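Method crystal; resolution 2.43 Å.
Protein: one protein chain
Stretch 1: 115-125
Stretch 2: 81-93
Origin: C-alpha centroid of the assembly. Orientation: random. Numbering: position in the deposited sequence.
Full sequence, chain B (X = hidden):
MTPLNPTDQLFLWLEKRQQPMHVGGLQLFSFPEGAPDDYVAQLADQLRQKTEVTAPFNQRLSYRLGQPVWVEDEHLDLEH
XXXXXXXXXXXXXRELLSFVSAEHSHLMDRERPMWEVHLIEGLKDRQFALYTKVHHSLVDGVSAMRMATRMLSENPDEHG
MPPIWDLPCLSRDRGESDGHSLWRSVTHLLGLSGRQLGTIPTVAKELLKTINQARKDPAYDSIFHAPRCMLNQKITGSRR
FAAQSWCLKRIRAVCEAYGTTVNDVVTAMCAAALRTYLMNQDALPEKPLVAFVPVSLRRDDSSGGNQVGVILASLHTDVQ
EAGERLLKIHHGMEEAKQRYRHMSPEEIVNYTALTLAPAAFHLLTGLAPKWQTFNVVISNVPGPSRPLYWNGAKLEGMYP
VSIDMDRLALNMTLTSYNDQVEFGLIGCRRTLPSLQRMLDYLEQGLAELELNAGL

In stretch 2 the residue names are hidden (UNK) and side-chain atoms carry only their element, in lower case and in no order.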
# COMPACT_ATOMS: atom_id res chain seq x y z
N TRP B 115 -9.63 7.90 2.92
CA TRP B 115 -8.66 8.97 3.05
C TRP B 115 -7.57 8.54 4.01
O TRP B 115 -7.80 7.74 4.91
CB TRP B 115 -9.31 10.27 3.52
CG TRP B 115 -9.95 10.19 4.86
CD1 TRP B 115 -11.24 9.84 5.13
CD2 TRP B 115 -9.34 10.48 6.12
NE1 TRP B 115 -11.47 9.89 6.48
CE2 TRP B 115 -10.32 10.28 7.12
CE3 TRP B 115 -8.06 10.89 6.51
CZ2 TRP B 115 -10.06 10.48 8.48
CZ3 TRP B 115 -7.80 11.09 7.86
CH2 TRP B 115 -8.80 10.89 8.82
N GLU B 116 -6.36 9.05 3.79
CA GLU B 116 -5.27 8.90 4.73
C GLU B 116 -4.54 10.23 4.84
O GLU B 116 -4.40 10.94 3.84
CB GLU B 116 -4.27 7.82 4.30
CG GLU B 116 -4.83 6.42 4.27
CD GLU B 116 -4.01 5.48 3.41
OE1 GLU B 116 -2.80 5.73 3.17
OE2 GLU B 116 -4.58 4.47 2.94
N VAL B 117 -4.07 10.55 6.04
CA VAL B 117 -3.12 11.64 6.25
C VAL B 117 -1.85 11.04 6.85
O VAL B 117 -1.91 10.32 7.86
CB VAL B 117 -3.69 12.74 7.17
CG1 VAL B 117 -2.69 13.87 7.29
CG2 VAL B 117 -5.03 13.23 6.67
N HIS B 118 -0.71 11.36 6.25
CA HIS B 118 0.58 10.85 6.67
C HIS B 118 1.43 12.03 7.14
O HIS B 118 1.87 12.85 6.32
CB HIS B 118 1.26 10.10 5.53
CG HIS B 118 0.58 8.81 5.15
ND1 HIS B 118 1.21 7.59 5.22
CD2 HIS B 118 -0.68 8.56 4.69
CE1 HIS B 118 0.38 6.64 4.84
NE2 HIS B 118 -0.78 7.20 4.51
N LEU B 119 1.66 12.12 8.45
CA LEU B 119 2.58 13.09 9.01
C LEU B 119 3.98 12.48 9.03
O LEU B 119 4.22 11.49 9.72
CB LEU B 119 2.13 13.52 10.40
CG LEU B 119 3.05 14.39 11.27
CD1 LEU B 119 3.28 15.71 10.58
CD2 LEU B 119 2.45 14.60 12.69
N ILE B 120 4.90 13.09 8.30
CA ILE B 120 6.26 12.59 8.11
C ILE B 120 7.23 13.46 8.90
O ILE B 120 7.28 14.68 8.71
CB ILE B 120 6.65 12.57 6.62
CG1 ILE B 120 5.59 11.84 5.77
CG2 ILE B 120 8.04 11.95 6.45
CD1 ILE B 120 5.50 12.36 4.33
N GLU B 121 8.00 12.83 9.79
CA GLU B 121 9.09 13.44 10.54
C GLU B 121 10.40 12.96 9.94
O GLU B 121 10.43 12.25 8.94
CB GLU B 121 8.99 13.11 12.05
CG GLU B 121 9.53 11.71 12.45
CD GLU B 121 9.93 11.60 13.95
OE1 GLU B 121 9.43 12.39 14.78
OE2 GLU B 121 10.73 10.70 14.31
N GLY B 122 11.51 13.39 10.56
CA GLY B 122 12.83 13.04 10.07
C GLY B 122 13.35 13.89 8.93
O GLY B 122 14.36 13.52 8.32
N LEU B 123 12.70 14.99 8.59
CA LEU B 123 13.25 15.85 7.56
C LEU B 123 14.38 16.69 8.15
O LEU B 123 14.39 17.00 9.35
CB LEU B 123 12.16 16.73 6.95
CG LEU B 123 11.31 16.01 5.89
CD1 LEU B 123 10.21 15.12 6.50
CD2 LEU B 123 10.73 16.99 4.90
N LYS B 124 15.36 17.04 7.31
CA LYS B 124 16.62 17.60 7.78
C LYS B 124 16.49 18.85 8.63
O LYS B 124 16.61 18.78 9.86
CB LYS B 124 17.56 17.88 6.59
CG LYS B 124 18.77 16.97 6.63
CD LYS B 124 19.72 17.12 5.45
CE LYS B 124 21.00 16.28 5.69
NZ LYS B 124 21.71 15.84 4.44
N ASP B 125 16.27 20.01 8.02
CA ASP B 125 16.53 21.28 8.73
C ASP B 125 15.23 21.87 9.27
O ASP B 125 14.77 22.94 8.87
CB ASP B 125 17.27 22.26 7.81
CG ASP B 125 18.69 21.80 7.47
OD1 ASP B 125 18.95 21.47 6.29
OD2 ASP B 125 19.55 21.78 8.38
N UNK B 81 -6.58 5.88 9.68
CA UNK B 81 -6.52 6.94 8.68
C UNK B 81 -5.36 7.92 8.92
O UNK B 81 -4.81 8.47 7.96
c UNK B 81 -7.85 7.70 8.64
c UNK B 81 -9.03 6.85 8.28
c UNK B 81 -9.68 6.66 7.11
c UNK B 81 -10.70 5.45 8.62
n UNK B 81 -10.71 5.79 7.34
n UNK B 81 -9.70 6.08 9.21
N UNK B 82 -4.97 8.16 10.17
CA UNK B 82 -3.89 9.08 10.49
C UNK B 82 -2.63 8.32 10.86
O UNK B 82 -2.67 7.41 11.70
c UNK B 82 -1.42 12.47 11.68
c UNK B 82 -2.73 10.79 13.44
c UNK B 82 -3.14 10.85 12.12
c UNK B 82 -1.68 11.56 13.89
c UNK B 82 -4.28 10.01 11.64
c UNK B 82 -1.02 12.41 13.00
c UNK B 82 -2.47 11.70 11.24
N UNK B 83 -1.49 8.69 10.27
CA UNK B 83 -0.28 7.91 10.44
C UNK B 83 0.92 8.82 10.64
O UNK B 83 1.06 9.85 9.97
c UNK B 83 -2.21 3.47 6.69
n UNK B 83 -2.10 4.23 7.77
c UNK B 83 -0.04 6.99 9.23
n UNK B 83 -3.38 2.93 6.37
c UNK B 83 -0.85 4.88 8.17
n UNK B 83 -1.16 3.27 5.92
c UNK B 83 -1.18 6.02 9.06
N UNK B 84 1.78 8.40 11.56
CA UNK B 84 2.99 9.11 11.93
C UNK B 84 4.15 8.26 11.44
O UNK B 84 4.33 7.12 11.89
c UNK B 84 4.20 10.14 13.93
c UNK B 84 4.68 9.98 15.23
c UNK B 84 5.75 10.74 15.70
c UNK B 84 3.04 9.32 13.44
c UNK B 84 5.90 11.82 13.55
c UNK B 84 6.36 11.66 14.86
c UNK B 84 4.82 11.07 13.10
N UNK B 85 4.93 8.80 10.50
CA UNK B 85 6.01 8.07 9.87
C UNK B 85 7.23 8.98 9.81
O UNK B 85 7.15 10.18 10.09
o UNK B 85 3.31 7.54 7.01
c UNK B 85 3.53 6.45 7.56
o UNK B 85 2.77 5.46 7.43
c UNK B 85 5.63 7.56 8.47
c UNK B 85 4.77 6.30 8.45
N UNK B 86 8.35 8.40 9.40
CA UNK B 86 9.63 9.06 9.49
C UNK B 86 10.45 8.72 8.26
O UNK B 86 10.32 7.63 7.69
c UNK B 86 10.40 8.63 10.74
N UNK B 87 11.31 9.70 7.84
CA UNK B 87 12.11 9.40 6.67
C UNK B 87 13.39 8.68 7.08
O UNK B 87 13.91 8.92 8.17
c UNK B 87 10.54 10.54 4.27
c UNK B 87 12.47 10.69 5.93
c UNK B 87 11.33 11.44 5.25
c UNK B 87 11.91 12.62 4.55
N UNK B 88 13.91 7.79 6.26
CA UNK B 88 15.21 7.20 6.56
C UNK B 88 16.32 8.23 6.37
O UNK B 88 16.19 9.18 5.60
c UNK B 88 14.58 6.61 4.33
c UNK B 88 15.33 6.07 5.53
c UNK B 88 13.46 7.49 4.88
N UNK B 89 17.42 8.03 7.11
CA UNK B 89 18.62 8.84 6.94
C UNK B 89 18.99 8.89 5.45
O UNK B 89 19.06 7.84 4.80
c UNK B 89 19.78 8.25 7.76
o UNK B 89 19.51 8.41 9.15
c UNK B 89 21.10 8.94 7.44
N UNK B 90 19.27 10.08 4.89
CA UNK B 90 19.49 11.35 5.60
C UNK B 90 18.32 12.34 5.62
O UNK B 90 18.56 13.52 5.87
c UNK B 90 19.62 10.19 3.46
c UNK B 90 20.66 11.29 3.44
c UNK B 90 20.67 11.97 4.84
N UNK B 91 17.10 11.87 5.36
CA UNK B 91 15.93 12.70 5.60
C UNK B 91 15.78 13.92 4.71
O UNK B 91 15.08 14.87 5.09
N UNK B 92 16.38 13.94 3.54
CA UNK B 92 16.28 15.10 2.67
C UNK B 92 15.24 14.86 1.57
O UNK B 92 14.45 13.91 1.62
n UNK B 92 20.29 11.62 -1.35
n UNK B 92 20.02 13.09 0.39
c UNK B 92 18.12 14.46 1.08
c UNK B 92 17.66 15.45 2.10
n UNK B 92 19.39 13.72 -1.75
c UNK B 92 19.63 14.36 1.00
c UNK B 92 19.90 12.81 -0.90
N UNK B 93 15.24 15.73 0.56
CA UNK B 93 14.11 15.76 -0.36
C UNK B 93 14.04 14.47 -1.17
O UNK B 93 12.94 13.94 -1.40
c UNK B 93 13.04 16.98 -2.29
c UNK B 93 14.17 17.01 -1.25
c UNK B 93 14.01 18.27 -0.39
c UNK B 93 12.90 18.17 0.68

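Position 81 carries one carbon and then a five-membered ring of three carbons and two nitrogens. Its CB sits 3.4 Å from the centroid of the W115 six-membered ring, 16° off the normal, and its ring makes an offset stack with the five-membered ring of W115 (centroids 4.5 Å apart, planes at 27°). This is histidine, H81.

Position 82 has one carbon and a six-carbon ring with no oxygen, and a ring carbon comes near the L119 side chain; this is phenylalanine, F82 CE1 to L119 CB 3.9 Å.

At 83, three carbons and a nitrogen lead to a carbon bearing two more nitrogens, a guanidinium with one face against the E116 carboxylate. This is arginine; R83 NH2 to E116 OE2, 3.9 Å, is a long salt bridge, and with the oxygen well out of the guanidinium plane it rests on charge alone.

Position 84 repeats the carbon and six-carbon ring, again beside L119: phenylalanine, F84 CD1 to L119 CG 4.2 Å.

Position 85 has three carbons, the third carrying two oxygens, one near the plane of the H118 imidazole at its edge. This is glutamate: H118 ND1 donates to E85 OE1 at 2.8 Å, while H118 NE2 donates to E116 OE1 at 2.8 Å.

Position 86 has a single carbon, its CB 3.6 Å from E121 CG: alanine, A86.

Position 87 has four carbons forked at the second, touching I120 and L123. This is leucine, L87 CG to I120 CG2 3.5 Å and L87 CD1 to L123 CD1 3.6 Å.

Positions 88 and 89 make no contact with stretch 1. At 88 three carbons close onto the backbone nitrogen, proline; at 89 one carbon carries an oxygen and a carbon, threonine.

Position 90 closes another three-carbon ring onto its nitrogen, after a cis peptide bond, with CB 4.0 Å from K124 NZ: proline, P90.

Position 91 has no side-chain atoms. Its phi is 67°, and an ideal CB would fall 2.1 Å from G122 O, a clash: glycine, G91.

Position 92 shows a second guanidinium chain near K124: arginine, R92.

Position 93, beyond contact range, has four carbons forked at the first, one arm two carbons long: isoleucine, I93.

The contact is a parallel pairing, V117 with F82 through E121 with A86. Backbone hydrogen bonds alternate in direction, from V117 N to H81 O (2.9 Å) through to L87 N to E121 O (2.9 Å). F82, F84 and A86 share one face with V117, L119 and E121; R83 and E85 share the other with H118 and I120. Beyond the strands, a weak bond from K124 N to G91 O (3.1 Å) continues the contact.

Stretch 2, residues 81-93: HFRFEALPTPGRI
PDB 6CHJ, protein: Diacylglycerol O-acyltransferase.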